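Local coordinates for glutaredoxin related protein (Sulfolobus solfataricus, PDB 4MNN) that probably acts as a protein disulfide oxidoreductase, exchanging disulfides through cysteine pairs carried on thioredoxin-like folds, at residues I21-C24 with N25-L29; F30-F33 with K34-V37; N87-E90 with R91-E94; E140-E143 with E144-K147. One frame throughout, in Å; residues are numbered along the deposited sequence.

Interaction 1: I21-C24 with N25-L29; sequences IQQC and NGDSL
The amide of Gln23 and the carboxylate of Asp27 are flat groups that meet at a steep angle, their planes 76° apart. The N-H of Gln23 NE2 points almost straight at Asp27 OD1, 2.9 Å away, and the oxygen lies in the amide plane. Asp27 receives it on the anti side of OD1, somewhat out of the carboxylate plane. At the other corner of the same amide, Gln23 OE1 accepts from Gly26 N at 3.0 Å, with the donor in the carbonyl plane. This second bond is more bent, with an N-H...O angle of 134°. A folded chain (chi2 88°) brings the Gln23 amide back over the turn. Gly26 is the N-cap of helix 27-33, so one side chain from the end of strand 19-24 grips both the cap and the first helical residue. This is the strand-to-helix junction of a beta-alpha-beta unit in the thioredoxin-like fold. Two bonds across the turn, and a further one from Gln23 NE2 to Thr41 OG1, fix the rotation of the amide. Next to it, Cys24 SG is disulfide-bonded to Cys45. Asn25 ND2 turns to Cys45 O, which ties the turn to the same cysteine.

Interaction 2: F30-F33 with K34-V37; sequences FHEF and KNYV
The C-terminal part of helix 27-33 passes here toward the loop that leads to strand 38-41. The carbonyl Phe33 O accepts from two backbone donors, Tyr36 N at 2.8 Å and Val37 N at 2.9 Å. Glu32 O takes Asn35 N in turn, and Phe30 O takes Lys34 N. Glu32 and Asn35 approach with carboxylate and amide planes nearly perpendicular, 83° apart, and Asn35 ND2 lies 3.2 Å from Glu32 CD. With CG opposite the backbone N (chi1 -170°) and a bend at chi2, Glu32 folds its carboxylate back toward the loop. One water accepts from Tyr36 OH at 2.7 Å and sits at the edge of the Tyr36 ring, in its plane. Its link to Glu32 OE2 is doubtful, because the two oxygens lie unusually close. A second water donates to both His31 O and Asn35 OD1. On the buried side, Phe33 CB packs on Val37 CG2 at 4.2 Å, and Phe30 CD2 lies over one face of the Phe33 ring, toward its rim. Phe33 is also wedged among Ile7 and Leu11 of helix 4-11, Ile21 of strand 19-24, and Phe74, Leu75 and Leu78 of helix 71-83.

Interaction 3: N87-E90 with R91-E94; sequences NLDE and REVE
Asp89 and Glu92 reach toward each other's backbone, and their chains cross at about a right angle. Their carboxylates end up stacked, with planes only 14° apart. Asp89 OD2 accepts from Glu92 N at 2.8 Å in a nearly straight bond, met on the syn side but 34° out of the carboxylate plane. A weak bond from Arg91 N reaches the same oxygen. In return, Glu92 OE1 takes Asp89 N at 2.9 Å, on its anti side. This reciprocal pair is a capping box, with Asp89 as the N-cap of helix 90-96. The Asp89 carboxylate is placed for this by chi1 of 68°, which sets CG between the backbone N and the carbonyl carbon. The price is two acceptors side by side, Asp89 OD1 and Glu92 OE1 at 3.2 Å. The helix start and the nearby Arg91 guanidinium, with NH1 4.1 Å from Asp89 OD2, probably ease that repulsion. Replacing Glu92 with an alanine would probably leave Asp89 N without its carboxylate acceptor and let the residues before the helix swing more freely. Glu90 CB lies over one face of the Arg91 guanidinium. Leu88 CB lies against Glu92 OE1 at 3.5 Å, with its chain roughly perpendicular to that of Glu92. The same CB touches Val93 CG2 at 4.1 Å. Leu88 also packs on Phe120, and Val93 on Ile127, both of helix 114-127.

Interaction 4: E140-E143 with E144-K147; sequences EYEE and ERDK
The ionic contacts join Glu142, Arg145 and Asp146 into a salt-bridge network near the start of helix 142-147. Arg145 grips Asp146 side-on with two nitrogens. Its NE reaches Asp146 OD1 at 3.2 Å and its NH2 reaches Asp146 OD2 at 3.1 Å. OD1 lies in the guanidinium plane, but NE meets it from above the carboxylate plane. The other partner is looser: Arg145 NH1 makes a long salt bridge of 3.7 Å to Glu142 OE1, and bonds weakly to Ala138 O. The Glu142 and Arg145 chains run side by side and point the same way, yet their flat ends are turned 78° apart. A bend at chi3 (73°) in Arg145 turns the guanidinium so that Glu142 CA lies over the centre of one face.

Backbone hydrogen bonds set the turn itself. Arg145 N reaches Tyr141 O at 3.1 Å, Asp146 N reaches Glu142 O, and Lys147 N reaches Glu143 O. Tyr141 is the N-cap residue.

Apolar contact is modest. Glu144 CB touches Tyr141 CB at 4.2 Å, and Glu144 CG lies at the edge of the Tyr141 ring. The Tyr141 hydroxyl bonds to Pro48 O, and its ring stands edge-to-face with Tyr63.

A methionine in place of Arg145 would probably leave Asp146 and Glu142 without their shared positive partner. Three consecutive glutamates, 142 to 144, with Glu140 just before the N-cap, make this helix start rich in negative charge. Such charge near the N-terminal end of a helix is likely to be favourable, and Arg145 would offset part of it.

Interactions 1 and 2 are consecutive and share helix 27-33: the first lies at its start, the second spans its later part and the loop that follows. Their centres are 10 Å apart and they touch, with Gln23 OE1 3.5 Å from Phe30 CD1 and Ile21 CD1 3.7 Å from Phe33 CD2. Interaction 4 belongs to the other thioredoxin-like half, yet its nearest atoms come within about 7 Å of interaction 1. Pro48 links them, touching Asn25 and accepting from Tyr141. Interaction 3 stands apart, its centre about 32 Å from those of interactions 1 and 4. Interaction 1 carries Cys24 of the Cys24-Cys45 disulfide. The Cys111-Cys114 pair, a CxxC of thioredoxin type and probably redox-active, lies outside all four.

Interaction 1: I21-C24 with N25-L29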
# COMPACT_ATOMS: atom_id res chain seq x y z
N ILE A 21 4.26 -4.62 10.18
CA ILE A 21 2.96 -4.12 9.74
C ILE A 21 2.23 -3.55 10.95
O ILE A 21 2.19 -4.21 11.99
CB ILE A 21 2.10 -5.27 9.17
CG1 ILE A 21 2.59 -5.65 7.78
CG2 ILE A 21 0.62 -4.91 9.17
CD1 ILE A 21 1.98 -6.92 7.27
N GLN A 22 1.70 -2.34 10.84
CA GLN A 22 0.90 -1.80 11.94
C GLN A 22 -0.50 -1.76 11.36
O GLN A 22 -0.72 -1.23 10.28
CB GLN A 22 1.31 -0.38 12.32
CG GLN A 22 2.75 -0.25 12.74
CD GLN A 22 3.04 1.14 13.25
OE1 GLN A 22 2.56 2.12 12.69
NE2 GLN A 22 3.81 1.24 14.32
N GLN A 23 -1.48 -2.29 12.08
CA GLN A 23 -2.81 -2.28 11.49
C GLN A 23 -3.89 -2.11 12.52
O GLN A 23 -3.62 -2.30 13.69
CB GLN A 23 -3.06 -3.63 10.81
CG GLN A 23 -3.17 -4.82 11.79
CD GLN A 23 -4.60 -5.05 12.31
OE1 GLN A 23 -5.59 -4.83 11.60
NE2 GLN A 23 -4.71 -5.52 13.55
N CYS A 24 -5.09 -1.75 12.06
CA CYS A 24 -6.23 -1.77 12.96
C CYS A 24 -7.48 -2.07 12.17
O CYS A 24 -7.59 -1.75 10.97
CB CYS A 24 -6.39 -0.49 13.77
SG CYS A 24 -6.28 0.97 12.74
N ASN A 25 -8.41 -2.73 12.84
CA ASN A 25 -9.69 -3.11 12.28
C ASN A 25 -9.61 -4.15 11.16
O ASN A 25 -10.52 -4.28 10.36
CB ASN A 25 -10.46 -1.85 11.84
CG ASN A 25 -10.79 -0.91 13.02
OD1 ASN A 25 -10.32 -1.11 14.16
ND2 ASN A 25 -11.60 0.12 12.75
N GLY A 26 -8.50 -4.88 11.10
CA GLY A 26 -8.41 -5.94 10.11
C GLY A 26 -7.81 -7.11 10.85
O GLY A 26 -7.09 -7.92 10.25
N ASP A 27 -8.15 -7.24 12.13
CA ASP A 27 -7.55 -8.27 12.99
C ASP A 27 -7.62 -9.69 12.47
O ASP A 27 -6.63 -10.40 12.51
CB ASP A 27 -8.18 -8.31 14.41
CG ASP A 27 -7.98 -7.02 15.21
OD1 ASP A 27 -7.35 -6.07 14.69
OD2 ASP A 27 -8.46 -6.98 16.38
N SER A 28 -8.79 -10.12 11.98
CA SER A 28 -8.91 -11.52 11.58
C SER A 28 -8.05 -11.88 10.40
O SER A 28 -7.73 -13.05 10.20
CB SER A 28 -10.38 -11.89 11.36
OG SER A 28 -10.94 -11.08 10.36
N LEU A 29 -7.66 -10.88 9.61
CA LEU A 29 -6.79 -11.14 8.47
C LEU A 29 -5.33 -11.15 8.92
O LEU A 29 -4.57 -12.11 8.68
CB LEU A 29 -6.97 -10.06 7.38
CG LEU A 29 -5.92 -10.13 6.24
CD1 LEU A 29 -6.18 -11.36 5.34
CD2 LEU A 29 -6.02 -8.84 5.38

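Interaction 2: F30-F33 with K34-V37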
# COMPACT_ATOMS: atom_id res chain seq x y z
N PHE A 30 -4.93 -10.08 9.60
CA PHE A 30 -3.55 -9.93 10.01
C PHE A 30 -3.05 -10.85 11.12
O PHE A 30 -1.83 -11.01 11.28
CB PHE A 30 -3.33 -8.47 10.33
CG PHE A 30 -3.31 -7.62 9.11
CD1 PHE A 30 -4.31 -6.69 8.87
CD2 PHE A 30 -2.30 -7.81 8.14
CE1 PHE A 30 -4.35 -5.95 7.65
CE2 PHE A 30 -2.33 -7.09 6.95
CZ PHE A 30 -3.34 -6.17 6.70
N HIS A 31 -3.96 -11.46 11.87
CA HIS A 31 -3.57 -12.41 12.93
C HIS A 31 -2.72 -13.52 12.24
O HIS A 31 -1.72 -13.98 12.80
CB HIS A 31 -4.83 -13.01 13.57
CG HIS A 31 -4.57 -13.99 14.67
ND1 HIS A 31 -4.31 -15.32 14.43
CD2 HIS A 31 -4.53 -13.84 16.02
CE1 HIS A 31 -4.12 -15.95 15.58
NE2 HIS A 31 -4.25 -15.07 16.56
N GLU A 32 -3.10 -13.91 11.03
CA GLU A 32 -2.35 -14.93 10.29
C GLU A 32 -0.95 -14.42 9.87
O GLU A 32 0.02 -15.19 9.85
CB GLU A 32 -3.13 -15.34 9.03
CG GLU A 32 -2.60 -16.58 8.28
CD GLU A 32 -2.63 -17.84 9.13
OE1 GLU A 32 -3.30 -17.83 10.18
OE2 GLU A 32 -1.99 -18.85 8.76
N PHE A 33 -0.85 -13.14 9.53
CA PHE A 33 0.44 -12.55 9.12
C PHE A 33 1.45 -12.63 10.26
O PHE A 33 2.66 -12.71 10.05
CB PHE A 33 0.27 -11.07 8.74
CG PHE A 33 -0.34 -10.84 7.39
CD1 PHE A 33 -1.64 -11.24 7.09
CD2 PHE A 33 0.40 -10.20 6.40
CE1 PHE A 33 -2.20 -11.00 5.85
CE2 PHE A 33 -0.17 -9.96 5.13
CZ PHE A 33 -1.46 -10.36 4.86
N LYS A 34 0.95 -12.56 11.48
CA LYS A 34 1.78 -12.59 12.66
C LYS A 34 2.64 -13.85 12.72
O LYS A 34 3.69 -13.88 13.37
CB LYS A 34 0.87 -12.46 13.89
CG LYS A 34 1.36 -11.52 14.94
CD LYS A 34 0.35 -11.41 16.06
CE LYS A 34 1.01 -10.88 17.33
NZ LYS A 34 1.66 -9.57 17.08
N ASN A 35 2.21 -14.90 12.01
CA ASN A 35 2.96 -16.15 12.03
C ASN A 35 4.25 -15.94 11.28
O ASN A 35 5.20 -16.68 11.48
CB ASN A 35 2.16 -17.30 11.38
CG ASN A 35 0.79 -17.51 12.00
OD1 ASN A 35 0.62 -17.45 13.22
ND2 ASN A 35 -0.20 -17.78 11.16
N TYR A 36 4.31 -14.90 10.44
CA TYR A 36 5.49 -14.64 9.62
C TYR A 36 6.23 -13.33 9.76
O TYR A 36 7.42 -13.28 9.49
CB TYR A 36 5.16 -14.81 8.11
CG TYR A 36 4.36 -16.04 7.83
CD1 TYR A 36 2.98 -15.99 7.69
CD2 TYR A 36 4.96 -17.30 7.85
CE1 TYR A 36 2.22 -17.14 7.60
CE2 TYR A 36 4.22 -18.45 7.76
CZ TYR A 36 2.86 -18.38 7.64
OH TYR A 36 2.11 -19.54 7.60
N VAL A 37 5.53 -12.26 10.13
CA VAL A 37 6.17 -10.95 10.27
C VAL A 37 5.67 -10.28 11.55
O VAL A 37 4.70 -10.74 12.15
CB VAL A 37 5.86 -9.99 9.09
CG1 VAL A 37 6.42 -10.58 7.78
CG2 VAL A 37 4.30 -9.76 8.98
O HOH W 1 -0.88 -15.45 14.78
O HOH W 2 -0.53 -19.25 6.89

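Interaction 3: N87-E90 with R91-E94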
# COMPACT_ATOMS: atom_id res chain seq x y z
N ASN A 87 11.55 -4.05 -9.17
CA ASN A 87 11.56 -4.59 -10.52
C ASN A 87 11.27 -3.57 -11.63
O ASN A 87 11.14 -3.94 -12.80
CB ASN A 87 10.61 -5.79 -10.60
CG ASN A 87 11.10 -6.97 -9.73
OD1 ASN A 87 12.20 -7.50 -9.95
ND2 ASN A 87 10.30 -7.35 -8.72
N LEU A 88 11.17 -2.29 -11.28
CA LEU A 88 10.96 -1.26 -12.30
C LEU A 88 12.29 -1.15 -13.08
O LEU A 88 13.36 -1.41 -12.53
CB LEU A 88 10.61 0.08 -11.64
CG LEU A 88 9.31 0.06 -10.83
CD1 LEU A 88 9.06 1.42 -10.26
CD2 LEU A 88 8.16 -0.34 -11.71
N ASP A 89 12.24 -0.76 -14.35
CA ASP A 89 13.48 -0.66 -15.14
C ASP A 89 14.28 0.59 -14.74
O ASP A 89 13.75 1.46 -14.05
CB ASP A 89 13.17 -0.67 -16.65
CG ASP A 89 12.44 0.59 -17.10
OD1 ASP A 89 11.35 0.44 -17.69
OD2 ASP A 89 12.96 1.73 -16.89
N GLU A 90 15.53 0.67 -15.18
CA GLU A 90 16.40 1.78 -14.81
C GLU A 90 15.87 3.18 -15.15
O GLU A 90 16.11 4.11 -14.41
CB GLU A 90 17.78 1.61 -15.46
CG GLU A 90 18.39 0.23 -15.28
CD GLU A 90 19.81 0.10 -15.85
OE1 GLU A 90 20.33 -1.03 -15.88
OE2 GLU A 90 20.42 1.13 -16.25
N ARG A 91 15.17 3.32 -16.26
CA ARG A 91 14.66 4.63 -16.62
C ARG A 91 13.55 5.04 -15.68
O ARG A 91 13.53 6.17 -15.21
CB ARG A 91 14.15 4.67 -18.06
CG ARG A 91 15.21 4.45 -19.12
CD ARG A 91 15.09 3.03 -19.65
NE ARG A 91 16.35 2.36 -19.47
CZ ARG A 91 16.53 1.06 -19.51
NH1 ARG A 91 15.51 0.25 -19.72
NH2 ARG A 91 17.75 0.58 -19.36
N GLU A 92 12.63 4.12 -15.41
CA GLU A 92 11.54 4.39 -14.48
C GLU A 92 12.10 4.71 -13.10
O GLU A 92 11.61 5.61 -12.43
CB GLU A 92 10.58 3.17 -14.36
CG GLU A 92 9.87 2.81 -15.65
CD GLU A 92 9.13 1.47 -15.55
OE1 GLU A 92 9.72 0.52 -14.99
OE2 GLU A 92 7.98 1.38 -16.06
N VAL A 93 13.12 3.97 -12.66
CA VAL A 93 13.72 4.27 -11.36
C VAL A 93 14.27 5.70 -11.27
O VAL A 93 14.01 6.42 -10.31
CB VAL A 93 14.84 3.27 -11.04
CG1 VAL A 93 15.61 3.70 -9.78
CG2 VAL A 93 14.24 1.90 -10.85
N GLU A 94 15.07 6.10 -12.27
CA GLU A 94 15.62 7.45 -12.26
C GLU A 94 14.54 8.48 -12.21
O GLU A 94 14.65 9.49 -11.50
CB GLU A 94 16.46 7.70 -13.51
CG GLU A 94 17.82 7.08 -13.43
CD GLU A 94 18.57 7.57 -12.19
OE1 GLU A 94 19.03 8.74 -12.18
OE2 GLU A 94 18.69 6.78 -11.23
O HOH W 3 18.26 3.59 -12.56

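Interaction 4: E140-E143 with E144-K147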
# COMPACT_ATOMS: atom_id res chain seq x y z
N GLU A 140 -14.51 2.69 1.21
CA GLU A 140 -14.44 2.76 2.67
C GLU A 140 -14.19 4.20 3.11
O GLU A 140 -14.85 4.72 4.01
CB GLU A 140 -13.30 1.84 3.15
CG GLU A 140 -13.11 1.75 4.65
CD GLU A 140 -14.34 1.20 5.34
OE1 GLU A 140 -14.90 0.21 4.83
OE2 GLU A 140 -14.73 1.75 6.38
N TYR A 141 -13.23 4.87 2.47
CA TYR A 141 -12.92 6.26 2.83
C TYR A 141 -13.61 7.21 1.86
O TYR A 141 -12.97 7.92 1.05
CB TYR A 141 -11.40 6.46 2.84
CG TYR A 141 -10.75 5.85 4.06
CD1 TYR A 141 -10.63 4.46 4.21
CD2 TYR A 141 -10.27 6.66 5.08
CE1 TYR A 141 -10.03 3.91 5.35
CE2 TYR A 141 -9.67 6.12 6.24
CZ TYR A 141 -9.54 4.76 6.36
OH TYR A 141 -8.90 4.26 7.47
N GLU A 142 -14.95 7.23 1.94
CA GLU A 142 -15.77 8.07 1.05
C GLU A 142 -15.54 9.58 1.17
O GLU A 142 -15.64 10.31 0.18
CB GLU A 142 -17.25 7.77 1.28
CG GLU A 142 -17.53 6.26 1.27
CD GLU A 142 -19.00 5.93 1.48
OE1 GLU A 142 -19.76 5.95 0.50
OE2 GLU A 142 -19.39 5.66 2.62
N GLU A 143 -15.24 10.06 2.36
CA GLU A 143 -15.00 11.49 2.52
C GLU A 143 -13.75 11.92 1.78
O GLU A 143 -13.71 12.99 1.12
CB GLU A 143 -14.87 11.83 4.01
CG GLU A 143 -16.18 11.69 4.77
CD GLU A 143 -16.02 11.97 6.27
OE1 GLU A 143 -15.63 13.12 6.63
OE2 GLU A 143 -16.27 11.05 7.08
N GLU A 144 -12.69 11.12 1.91
CA GLU A 144 -11.46 11.41 1.21
C GLU A 144 -11.69 11.36 -0.31
O GLU A 144 -11.23 12.22 -1.06
CB GLU A 144 -10.38 10.39 1.64
CG GLU A 144 -9.94 10.62 3.09
CD GLU A 144 -9.32 11.99 3.28
OE1 GLU A 144 -9.49 12.60 4.36
OE2 GLU A 144 -8.65 12.47 2.35
N ARG A 145 -12.42 10.35 -0.76
CA ARG A 145 -12.72 10.18 -2.19
C ARG A 145 -13.35 11.48 -2.74
O ARG A 145 -12.95 12.02 -3.77
CB ARG A 145 -13.71 9.02 -2.36
CG ARG A 145 -14.22 8.83 -3.80
CD ARG A 145 -15.45 7.90 -3.86
NE ARG A 145 -16.64 8.60 -3.35
CZ ARG A 145 -17.62 8.00 -2.67
NH1 ARG A 145 -17.57 6.69 -2.42
NH2 ARG A 145 -18.65 8.71 -2.21
N ASP A 146 -14.36 11.96 -2.03
CA ASP A 146 -15.06 13.16 -2.49
C ASP A 146 -14.26 14.43 -2.36
O ASP A 146 -14.39 15.34 -3.18
CB ASP A 146 -16.42 13.25 -1.81
CG ASP A 146 -17.38 12.18 -2.31
OD1 ASP A 146 -17.22 11.77 -3.48
OD2 ASP A 146 -18.28 11.75 -1.55
N LYS A 147 -13.39 14.48 -1.36
CA LYS A 147 -12.56 15.64 -1.14
C LYS A 147 -11.70 15.89 -2.38
O LYS A 147 -11.48 17.05 -2.80
CB LYS A 147 -11.67 15.40 0.08
CG LYS A 147 -10.66 16.52 0.31
CD LYS A 147 -9.87 16.30 1.60
CE LYS A 147 -8.81 17.40 1.76
NZ LYS A 147 -7.91 17.12 2.92